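PDB 5UEB: NegoA.19184.a from Neisseria gonorrhoeae, which is of unknown function but belongs to the DUF4265 family and joins a curled antiparallel sheet to a ferredoxin-like alpha/beta half. Local coordinates for residues M9-L13 with F39-E43; E43-F47 with L111-F115; A74-T78 with A142-F146. All coordinates share one frame. Residues are numbered along the deposited sequence.

Contact 1 (M9-L13 with F39-E43)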
ATOM      1  N   MET B   9       4.442 -27.123  -4.199  1.00 10.38           N
ATOM      2  CA  MET B   9       5.008 -25.943  -3.536  1.00 10.42           C
ATOM      3  C   MET B   9       4.003 -25.172  -2.681  1.00 11.33           C
ATOM      4  O   MET B   9       3.958 -23.936  -2.712  1.00 11.11           O
ATOM      5  CB  MET B   9       5.711 -25.034  -4.547  1.00  9.07           C
ATOM      6  CG  MET B   9       6.807 -25.736  -5.319  1.00  9.65           C
ATOM      7  SD  MET B   9       7.859 -24.555  -6.165  1.00 12.18           S
ATOM      8  CE  MET B   9       8.735 -25.626  -7.312  1.00 10.73           C
ATOM      9  N   LYS B  10       3.196 -25.875  -1.888  1.00 10.89           N
ATOM     10  CA  LYS B  10       2.315 -25.188  -0.954  1.00 10.12           C
ATOM     11  C   LYS B  10       3.141 -24.450   0.095  1.00 10.22           C
ATOM     12  O   LYS B  10       4.234 -24.888   0.496  1.00 11.83           O
ATOM     13  CB  LYS B  10       1.390 -26.176  -0.244  1.00 11.63           C
ATOM     14  CG  LYS B  10       0.722 -27.228  -1.128  1.00 12.54           C
ATOM     15  CD  LYS B  10       0.101 -26.657  -2.395  1.00 11.76           C
ATOM     16  CE  LYS B  10      -0.964 -25.608  -2.081  1.00 11.85           C
ATOM     17  NZ  LYS B  10      -1.652 -25.197  -3.346  1.00 15.87           N
ATOM     18  N   SER B  11       2.609 -23.320   0.551  1.00 10.23           N
ATOM     19  CA  SER B  11       3.326 -22.520   1.529  1.00  9.64           C
ATOM     20  C   SER B  11       2.339 -21.698   2.350  1.00 12.16           C
ATOM     21  O   SER B  11       1.118 -21.727   2.130  1.00 11.44           O
ATOM     22  CB  SER B  11       4.390 -21.657   0.846  1.00 11.49           C
ATOM     23  OG  SER B  11       5.255 -21.045   1.794  1.00 14.71           O
ATOM     24  N   LYS B  12       2.892 -20.986   3.328  1.00 10.25           N
ATOM     25  CA  LYS B  12       2.151 -20.082   4.195  1.00 10.73           C
ATOM     26  C   LYS B  12       2.898 -18.761   4.275  1.00  9.91           C
ATOM     27  O   LYS B  12       4.137 -18.723   4.271  1.00 11.98           O
ATOM     28  CB  LYS B  12       2.074 -20.624   5.630  1.00 13.29           C
ATOM     29  CG  LYS B  12       1.724 -22.087   5.776  1.00 23.08           C
ATOM     30  CD  LYS B  12       0.264 -22.316   5.539  1.00 23.40           C
ATOM     31  CE  LYS B  12      -0.148 -23.682   6.082  1.00 24.57           C
ATOM     32  NZ  LYS B  12      -1.542 -24.003   5.687  1.00 22.43           N
ATOM     33  N   LEU B  13       2.127 -17.682   4.380  1.00 11.26           N
ATOM     34  CA  LEU B  13       2.665 -16.335   4.479  1.00 12.62           C
ATOM     35  C   LEU B  13       2.024 -15.637   5.670  1.00 11.63           C
ATOM     36  O   LEU B  13       0.821 -15.783   5.894  1.00 13.09           O
ATOM     37  CB  LEU B  13       2.236 -15.593   3.215  1.00 17.88           C
ATOM     38  CG  LEU B  13       2.884 -14.265   2.928  1.00 25.41           C
ATOM     39  CD1 LEU B  13       4.364 -14.499   2.876  1.00 29.73           C
ATOM     40  CD2 LEU B  13       2.345 -13.794   1.606  1.00 20.17           C
ATOM     41  N   PHE B  39       4.238 -15.337  -4.417  1.00 13.00           N
ATOM     42  CA  PHE B  39       3.336 -16.160  -3.613  1.00  9.76           C
ATOM     43  C   PHE B  39       1.907 -15.932  -4.091  1.00  9.46           C
ATOM     44  O   PHE B  39       1.427 -14.789  -4.102  1.00 10.78           O
ATOM     45  CB  PHE B  39       3.491 -15.770  -2.138  1.00 11.31           C
ATOM     46  CG  PHE B  39       2.763 -16.658  -1.156  1.00 11.74           C
ATOM     47  CD1 PHE B  39       1.387 -16.559  -0.974  1.00 11.90           C
ATOM     48  CD2 PHE B  39       3.475 -17.532  -0.345  1.00 13.15           C
ATOM     49  CE1 PHE B  39       0.738 -17.352  -0.028  1.00 11.89           C
ATOM     50  CE2 PHE B  39       2.829 -18.334   0.597  1.00 13.41           C
ATOM     51  CZ  PHE B  39       1.466 -18.252   0.750  1.00 12.14           C
ATOM     52  N   LEU B  40       1.231 -17.005  -4.495  1.00 10.71           N
ATOM     53  CA  LEU B  40      -0.173 -16.939  -4.893  1.00  9.05           C
ATOM     54  C   LEU B  40      -1.043 -17.199  -3.668  1.00  9.64           C
ATOM     55  O   LEU B  40      -0.993 -18.290  -3.095  1.00 10.70           O
ATOM     56  CB  LEU B  40      -0.456 -17.986  -5.972  1.00 11.34           C
ATOM     57  CG  LEU B  40      -1.907 -18.153  -6.451  1.00 11.42           C
ATOM     58  CD1 LEU B  40      -2.366 -16.889  -7.160  1.00 13.32           C
ATOM     59  CD2 LEU B  40      -2.044 -19.372  -7.379  1.00 12.59           C
ATOM     60  N   ILE B  41      -1.836 -16.200  -3.265  1.00  9.33           N
ATOM     61  CA  ILE B  41      -2.707 -16.331  -2.101  1.00  9.49           C
ATOM     62  C   ILE B  41      -3.901 -17.200  -2.469  1.00  9.26           C
ATOM     63  O   ILE B  41      -4.583 -16.936  -3.467  1.00 11.54           O
ATOM     64  CB  ILE B  41      -3.158 -14.938  -1.622  1.00  9.63           C
ATOM     65  CG1 ILE B  41      -1.952 -14.164  -1.076  1.00 10.63           C
ATOM     66  CG2 ILE B  41      -4.255 -15.060  -0.561  1.00 13.04           C
ATOM     67  CD1 ILE B  41      -2.268 -12.682  -0.770  1.00 13.49           C
ATOM     68  N   GLN B  42      -4.154 -18.250  -1.675  1.00  9.85           N
ATOM     69  CA  GLN B  42      -5.208 -19.211  -1.989  1.00 10.24           C
ATOM     70  C   GLN B  42      -6.277 -19.310  -0.903  1.00 10.69           C
ATOM     71  O   GLN B  42      -7.024 -20.294  -0.851  1.00 14.97           O
ATOM     72  CB  GLN B  42      -4.589 -20.572  -2.309  1.00 10.39           C
ATOM     73  CG  GLN B  42      -3.687 -20.503  -3.538  1.00 11.31           C
ATOM     74  CD  GLN B  42      -3.161 -21.851  -3.927  1.00 12.90           C
ATOM     75  OE1 GLN B  42      -2.580 -22.561  -3.105  1.00 12.70           O
ATOM     76  NE2 GLN B  42      -3.363 -22.231  -5.189  1.00 15.22           N
ATOM     77  N   GLU B  43      -6.371 -18.309  -0.034  1.00 11.11           N
ATOM     78  CA  GLU B  43      -7.442 -18.213   0.940  1.00 13.00           C
ATOM     79  C   GLU B  43      -7.984 -16.797   0.894  1.00 13.14           C
ATOM     80  O   GLU B  43      -7.274 -15.863   0.511  1.00 13.75           O
ATOM     81  CB  GLU B  43      -6.932 -18.454   2.373  1.00 13.40           C
ATOM     82  CG  GLU B  43      -6.408 -19.845   2.638  1.00 17.75           C
ATOM     83  CD  GLU B  43      -6.169 -20.071   4.114  1.00 21.17           C
ATOM     84  OE1 GLU B  43      -7.033 -20.683   4.771  1.00 24.54           O
ATOM     85  OE2 GLU B  43      -5.121 -19.612   4.627  1.00 18.69           O
TER

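Contact 2 (E43-F47 with L111-F115)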
ATOM      1  N   GLU B  43      -6.371 -18.309  -0.034  1.00 11.11           N
ATOM      2  CA  GLU B  43      -7.442 -18.213   0.940  1.00 13.00           C
ATOM      3  C   GLU B  43      -7.984 -16.797   0.894  1.00 13.14           C
ATOM      4  O   GLU B  43      -7.274 -15.863   0.511  1.00 13.75           O
ATOM      5  CB  GLU B  43      -6.932 -18.454   2.373  1.00 13.40           C
ATOM      6  CG  GLU B  43      -6.408 -19.845   2.638  1.00 17.75           C
ATOM      7  CD  GLU B  43      -6.169 -20.071   4.114  1.00 21.17           C
ATOM      8  OE1 GLU B  43      -7.033 -20.683   4.771  1.00 24.54           O
ATOM      9  OE2 GLU B  43      -5.121 -19.612   4.627  1.00 18.69           O
ATOM     10  N   ILE B  44      -9.248 -16.645   1.282  1.00  9.97           N
ATOM     11  CA  ILE B  44      -9.850 -15.315   1.415  1.00  9.93           C
ATOM     12  C   ILE B  44      -9.320 -14.678   2.696  1.00 11.54           C
ATOM     13  O   ILE B  44      -9.514 -15.247   3.780  1.00 12.30           O
ATOM     14  CB  ILE B  44     -11.376 -15.423   1.471  1.00 10.46           C
ATOM     15  CG1 ILE B  44     -11.902 -16.084   0.200  1.00 12.58           C
ATOM     16  CG2 ILE B  44     -11.994 -14.024   1.635  1.00 12.65           C
ATOM     17  CD1 ILE B  44     -13.360 -16.471   0.296  1.00 14.83           C
ATOM     18  N   PRO B  45      -8.664 -13.518   2.640  1.00 11.48           N
ATOM     19  CA  PRO B  45      -8.161 -12.902   3.877  1.00 10.94           C
ATOM     20  C   PRO B  45      -9.314 -12.514   4.795  1.00 12.83           C
ATOM     21  O   PRO B  45     -10.293 -11.905   4.361  1.00 12.59           O
ATOM     22  CB  PRO B  45      -7.403 -11.664   3.373  1.00 12.63           C
ATOM     23  CG  PRO B  45      -7.050 -11.999   1.925  1.00 13.33           C
ATOM     24  CD  PRO B  45      -8.257 -12.765   1.437  1.00 11.93           C
ATOM     25  N   LEU B  46      -9.197 -12.889   6.073  1.00 11.96           N
ATOM     26  CA  LEU B  46     -10.254 -12.602   7.038  1.00 13.06           C
ATOM     27  C   LEU B  46     -10.196 -11.164   7.530  1.00 12.32           C
ATOM     28  O   LEU B  46     -11.242 -10.530   7.709  1.00 13.72           O
ATOM     29  CB  LEU B  46     -10.162 -13.559   8.232  1.00 12.81           C
ATOM     30  CG  LEU B  46     -10.589 -15.005   7.966  1.00 14.87           C
ATOM     31  CD1 LEU B  46     -10.259 -15.866   9.190  1.00 18.95           C
ATOM     32  CD2 LEU B  46     -12.080 -15.054   7.651  1.00 16.60           C
ATOM     33  N   PHE B  47      -8.992 -10.640   7.779  1.00 12.62           N
ATOM     34  CA  PHE B  47      -8.847  -9.354   8.461  1.00 12.59           C
ATOM     35  C   PHE B  47      -7.860  -8.407   7.790  1.00 13.94           C
ATOM     36  O   PHE B  47      -8.052  -7.185   7.832  1.00 16.06           O
ATOM     37  CB  PHE B  47      -8.393  -9.572   9.906  1.00 17.41           C
ATOM     38  CG  PHE B  47      -9.319 -10.435  10.701  1.00 18.26           C
ATOM     39  CD1 PHE B  47     -10.549  -9.954  11.107  1.00 24.03           C
ATOM     40  CD2 PHE B  47      -8.958 -11.729  11.035  1.00 23.43           C
ATOM     41  CE1 PHE B  47     -11.408 -10.753  11.834  1.00 30.49           C
ATOM     42  CE2 PHE B  47      -9.813 -12.529  11.761  1.00 26.25           C
ATOM     43  CZ  PHE B  47     -11.037 -12.042  12.151  1.00 25.77           C
ATOM     44  N   LEU B 111     -17.920 -13.290   8.490  1.00 15.19           N
ATOM     45  CA  LEU B 111     -17.574 -13.844   7.195  1.00 15.02           C
ATOM     46  C   LEU B 111     -16.680 -12.864   6.465  1.00 12.71           C
ATOM     47  O   LEU B 111     -16.856 -11.649   6.570  1.00 15.01           O
ATOM     48  CB  LEU B 111     -18.829 -14.005   6.301  1.00 20.46           C
ATOM     49  CG  LEU B 111     -19.812 -15.139   6.557  1.00 24.50           C
ATOM     50  CD1 LEU B 111     -20.994 -15.022   5.609  1.00 23.11           C
ATOM     51  CD2 LEU B 111     -19.105 -16.478   6.385  1.00 24.94           C
ATOM     52  N   SER B 112     -15.728 -13.394   5.713  0.73 11.21           N
ATOM     53  CA  SER B 112     -15.077 -12.627   4.666  0.73 12.19           C
ATOM     54  C   SER B 112     -15.476 -13.249   3.336  0.73 14.49           C
ATOM     55  O   SER B 112     -15.422 -14.475   3.182  0.73 15.58           O
ATOM     56  CB  SER B 112     -13.564 -12.616   4.870  0.73 12.84           C
ATOM     57  OG  SER B 112     -12.964 -11.533   4.205  0.73 11.54           O
ATOM     58  N   VAL B 113     -15.893 -12.404   2.394  1.00 13.06           N
ATOM     59  CA  VAL B 113     -16.516 -12.827   1.145  1.00 14.24           C
ATOM     60  C   VAL B 113     -15.665 -12.358  -0.020  1.00 13.38           C
ATOM     61  O   VAL B 113     -15.285 -11.182  -0.083  1.00 12.53           O
ATOM     62  CB  VAL B 113     -17.941 -12.263   1.027  1.00 13.99           C
ATOM     63  CG1 VAL B 113     -18.597 -12.741  -0.265  1.00 15.95           C
ATOM     64  CG2 VAL B 113     -18.761 -12.648   2.259  1.00 18.27           C
ATOM     65  N   ASN B 114     -15.389 -13.270  -0.948  1.00 12.06           N
ATOM     66  CA  ASN B 114     -14.714 -12.950  -2.197  1.00 11.83           C
ATOM     67  C   ASN B 114     -15.748 -12.765  -3.296  1.00 13.65           C
ATOM     68  O   ASN B 114     -16.582 -13.651  -3.519  1.00 16.83           O
ATOM     69  CB  ASN B 114     -13.782 -14.082  -2.630  1.00 11.58           C
ATOM     70  CG  ASN B 114     -13.029 -13.737  -3.885  1.00 13.13           C
ATOM     71  OD1 ASN B 114     -12.050 -12.994  -3.840  1.00 13.50           O
ATOM     72  ND2 ASN B 114     -13.500 -14.251  -5.028  1.00 16.12           N
ATOM     73  N   PHE B 115     -15.674 -11.631  -3.993  1.00 13.11           N
ATOM     74  CA  PHE B 115     -16.475 -11.408  -5.188  1.00 12.32           C
ATOM     75  C   PHE B 115     -15.584 -11.278  -6.416  1.00 14.98           C
ATOM     76  O   PHE B 115     -14.635 -10.479  -6.410  1.00 16.27           O
ATOM     77  CB  PHE B 115     -17.335 -10.137  -5.058  1.00 15.36           C
ATOM     78  CG  PHE B 115     -18.461 -10.262  -4.076  1.00 13.50           C
ATOM     79  CD1 PHE B 115     -19.572 -11.035  -4.374  1.00 15.07           C
ATOM     80  CD2 PHE B 115     -18.413  -9.607  -2.855  1.00 15.39           C
ATOM     81  CE1 PHE B 115     -20.612 -11.157  -3.471  1.00 17.76           C
ATOM     82  CE2 PHE B 115     -19.459  -9.722  -1.945  1.00 16.93           C
ATOM     83  CZ  PHE B 115     -20.563 -10.492  -2.255  1.00 17.07           C
TER

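Contact 3 (A74-T78 with A142-F146)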
ATOM      1  N   ALA B  74      -2.696  -7.765  -8.602  1.00 16.21           N
ATOM      2  CA  ALA B  74      -4.024  -7.984  -8.052  1.00 15.28           C
ATOM      3  C   ALA B  74      -4.819  -8.921  -8.952  1.00 16.06           C
ATOM      4  O   ALA B  74      -4.731  -8.859 -10.185  1.00 17.62           O
ATOM      5  CB  ALA B  74      -4.760  -6.647  -7.918  1.00 16.51           C
ATOM      6  N   SER B  75      -5.601  -9.802  -8.325  1.00 13.24           N
ATOM      7  CA  SER B  75      -6.481 -10.684  -9.081  1.00 13.79           C
ATOM      8  C   SER B  75      -7.663  -9.946  -9.690  1.00 16.04           C
ATOM      9  O   SER B  75      -8.225 -10.421 -10.682  1.00 18.50           O
ATOM     10  CB  SER B  75      -7.028 -11.780  -8.167  1.00 16.57           C
ATOM     11  OG  SER B  75      -7.791 -11.200  -7.113  1.00 15.99           O
ATOM     12  N   GLY B  76      -8.050  -8.804  -9.126  1.00 15.27           N
ATOM     13  CA  GLY B  76      -9.300  -8.175  -9.480  1.00 15.69           C
ATOM     14  C   GLY B  76     -10.473  -8.591  -8.623  1.00 16.15           C
ATOM     15  O   GLY B  76     -11.561  -8.005  -8.759  1.00 19.50           O
ATOM     16  N   ASN B  77     -10.293  -9.583  -7.752  1.00 15.17           N
ATOM     17  CA  ASN B  77     -11.330  -9.970  -6.814  1.00 14.18           C
ATOM     18  C   ASN B  77     -11.492  -8.894  -5.744  1.00 14.34           C
ATOM     19  O   ASN B  77     -10.575  -8.121  -5.464  1.00 15.19           O
ATOM     20  CB  ASN B  77     -10.966 -11.281  -6.124  1.00 14.19           C
ATOM     21  CG  ASN B  77     -11.095 -12.485  -7.042  1.00 14.52           C
ATOM     22  OD1 ASN B  77     -11.987 -12.541  -7.886  1.00 17.72           O
ATOM     23  ND2 ASN B  77     -10.226 -13.463  -6.864  1.00 14.55           N
ATOM     24  N   THR B  78     -12.685  -8.857  -5.149  1.00 14.09           N
ATOM     25  CA  THR B  78     -13.026  -7.958  -4.053  1.00 13.36           C
ATOM     26  C   THR B  78     -13.197  -8.778  -2.779  1.00 15.65           C
ATOM     27  O   THR B  78     -13.729  -9.889  -2.823  1.00 14.65           O
ATOM     28  CB  THR B  78     -14.356  -7.267  -4.395  1.00 13.45           C
ATOM     29  OG1 THR B  78     -14.150  -6.345  -5.472  1.00 17.76           O
ATOM     30  CG2 THR B  78     -14.942  -6.522  -3.203  1.00 15.11           C
ATOM     31  N   ALA B 142     -12.810  -4.449   2.472  1.00 10.97           N
ATOM     32  CA  ALA B 142     -11.418  -4.711   2.820  1.00 11.28           C
ATOM     33  C   ALA B 142     -10.508  -4.534   1.616  1.00 12.87           C
ATOM     34  O   ALA B 142      -9.395  -4.007   1.742  1.00 13.31           O
ATOM     35  CB  ALA B 142     -11.291  -6.121   3.394  1.00 12.54           C
ATOM     36  N   CYS B 143     -10.965  -4.965   0.437  1.00 11.89           N
ATOM     37  CA  CYS B 143     -10.166  -4.849  -0.779  1.00 11.41           C
ATOM     38  C   CYS B 143     -11.146  -4.687  -1.933  1.00 12.53           C
ATOM     39  O   CYS B 143     -11.915  -5.610  -2.207  1.00 15.64           O
ATOM     40  CB  CYS B 143      -9.323  -6.111  -0.967  1.00 12.94           C
ATOM     41  SG  CYS B 143      -8.253  -6.108  -2.416  1.00 16.11           S
ATOM     42  N   LEU B 144     -11.127  -3.530  -2.599  1.00 14.40           N
ATOM     43  CA  LEU B 144     -11.989  -3.289  -3.753  1.00 15.88           C
ATOM     44  C   LEU B 144     -11.270  -3.746  -5.012  1.00 22.54           C
ATOM     45  O   LEU B 144     -10.199  -3.224  -5.347  1.00 31.23           O
ATOM     46  CB  LEU B 144     -12.353  -1.810  -3.868  1.00 19.65           C
ATOM     47  CG  LEU B 144     -13.358  -1.315  -2.832  1.00 24.33           C
ATOM     48  CD1 LEU B 144     -13.649   0.155  -3.051  1.00 27.78           C
ATOM     49  CD2 LEU B 144     -14.647  -2.131  -2.902  1.00 25.37           C
ATOM     50  N   GLY B 145     -11.864  -4.703  -5.714  1.00 23.80           N
ATOM     51  CA  GLY B 145     -11.271  -5.203  -6.935  1.00 29.67           C
ATOM     52  C   GLY B 145     -11.635  -4.373  -8.144  1.00 31.69           C
ATOM     53  O   GLY B 145     -11.785  -3.149  -8.048  1.00 34.41           O
ATOM     54  N   PHE B 146     -11.795  -5.033  -9.286  1.00 31.85           N
ATOM     55  CA  PHE B 146     -12.106  -4.344 -10.535  1.00 40.13           C
ATOM     56  C   PHE B 146     -13.616  -4.209 -10.729  1.00 47.44           C
ATOM     57  O   PHE B 146     -14.395  -5.033 -10.244  1.00 37.43           O
ATOM     58  CB  PHE B 146     -11.484  -5.082 -11.725  1.00 51.99           C
ATOM     59  CG  PHE B 146      -9.990  -5.264 -11.620  1.00 56.24           C
ATOM     60  CD1 PHE B 146      -9.230  -4.471 -10.770  1.00 58.83           C
ATOM     61  CD2 PHE B 146      -9.345  -6.228 -12.379  1.00 54.19           C
ATOM     62  CE1 PHE B 146      -7.860  -4.644 -10.671  1.00 59.56           C
ATOM     63  CE2 PHE B 146      -7.974  -6.403 -12.288  1.00 54.10           C
ATOM     64  CZ  PHE B 146      -7.231  -5.610 -11.433  1.00 52.76           C
TER

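Contact 1 (M9-L13 with F39-E43)
Phe39 is the centre of this contact, its ring reaching across to the first strand of the chain. Leu13 meets it most squarely: Leu13 CB sits 3.9 Å from the ring centroid and 18° off the normal, a CH-pi contact over one face, and lies 3.7 Å from Phe39 CZ. Further along the ring, Ser11 CB and Lys12 C each lie 3.7 Å from Phe39 CE2. At the exposed end Lys10 curls its side chain, with three successive m torsions, so that Lys10 NZ donates a 2.8 Å hydrogen bond to Gln42 OE1; Asn32 OD1 accepts from the same ammonium. The backbones do not pair. The axes of 10-13 and 39-41 cross at -80° and approach no closer than 8.5 Å. Strand 24-33 lies between them and hydrogen-bonds to both, which sets the spacing; the steep crossing reflects the curl of the sheet over an apolar interior, which Val57 and Ile59 of strand 56-62 and Leu66 and Phe68 of strand 65-73 complete around Leu13.

Contact 2 (E43-F47 with L111-F115)
Strand 110-115 presents alternate residues to the loop 43-47. Leu111 turns its side chain away, to the opposite side of the strand, where Ile103 of strand 102-105 is among its neighbours. Ser112 points at the loop and is the main point of attachment: in the conformer given here, Ser112 OG donates a 2.7 Å hydrogen bond to Pro45 O. Ser112 CB also touches Leu46, 4.0 Å from both Leu46 CA and Leu46 CD2, while Ile44 CG2 lies 3.7 Å from Ser112 OG. Val113 again faces away, packing on Ile96 of helix 90-98, although Val113 N is 4.3 Å from Ile44 CG2. Asn114 returns to the loop side, and here the approach is apolar, Ile44 CD1 resting 3.8 Å from Asn114 CB. Phe115 continues the alternation on the helix-covered face, also against Ile96. The strand therefore has one face for a helix and the other for a loop that belongs to the first half of the chain. Arg104 and Tyr110 add to the hold on that loop, through hydrogen bonds to the carbonyls of Ile44 and Leu46. Chemically, the interface is buried but mixed: aliphatic Ile44 and Leu46 pack on the small polar side chains Ser112 and Asn114. The strand's backbone is already paired with 78-84 and 102-105, so the one direct hydrogen bond comes from a side-chain hydroxyl reaching Pro45 O.

Contact 3 (A74-T78 with A142-F146)
Two glycines face each other here, and with the backbone as it stands a CB would clash at either position. One on Gly145 would come within 2.1 Å of Gly76 O and 2.5 Å of Asn77 O; one on Gly76 would lie 2.7 Å from Phe146 CD2, and at phi 91° and psi -8° would also press on Ser75 O. The bare backbone is put to use: Gly76 CA lies over one face of the Phe146 ring, 3.5 Å from its centroid and 12° off the normal, a CH-pi contact, with Ala74 CB 4.4 Å from Phe146 CZ at the margin. Two hydrogen bonds tie the segments together, from Phe146 N to Gly76 O (3.0 Å) and from Gly145 N to Thr78 OG1 (2.8 Å). A CA-H...O contact joins Thr78 CA to Cys143 O (3.2 Å). In the ST turn at 75-77, Ser75 OG accepts from Asn77 N at 3.0 Å; the same hydroxyl and Asn77 ND2 bond to Leu53 O. This loop leads from strand 65-73 into strand 78-84, beside which strand 137-143 ends in a classic beta bulge, Ala142 and Cys143 both facing Thr79. Strands 78-84 and 137-143, first and last of this four-stranded sheet, lie side by side in the order 2-3-1-4, with helices 90-98 and 122-133 in the connections, the topology of a ferredoxin-like beta-alpha-beta-beta-alpha-beta fold.

Contact 1 belongs to the five-stranded antiparallel sheet of the first half, whereas contacts 2 and 3 reach the four-stranded sheet of the second. Along the chain, contact 1 closes at Glu43, where contact 2 begins; contacts 2 and 3 then cross, their segments alternating. Centres of contacts 1 and 2 lie about 15 Å apart, those of 1 and 3 about 17 Å, and those of 2 and 3 about 11 Å. The latter two touch, with a probable hydrogen bond of 2.8 Å from Thr78 N to Phe115 O. The loop at 43-47 leaves the first sheet, meets the second and returns to strand 56-62, whereas 74-78 is the crossing into strand 78-84, so the halves are joined by more than covalent succession.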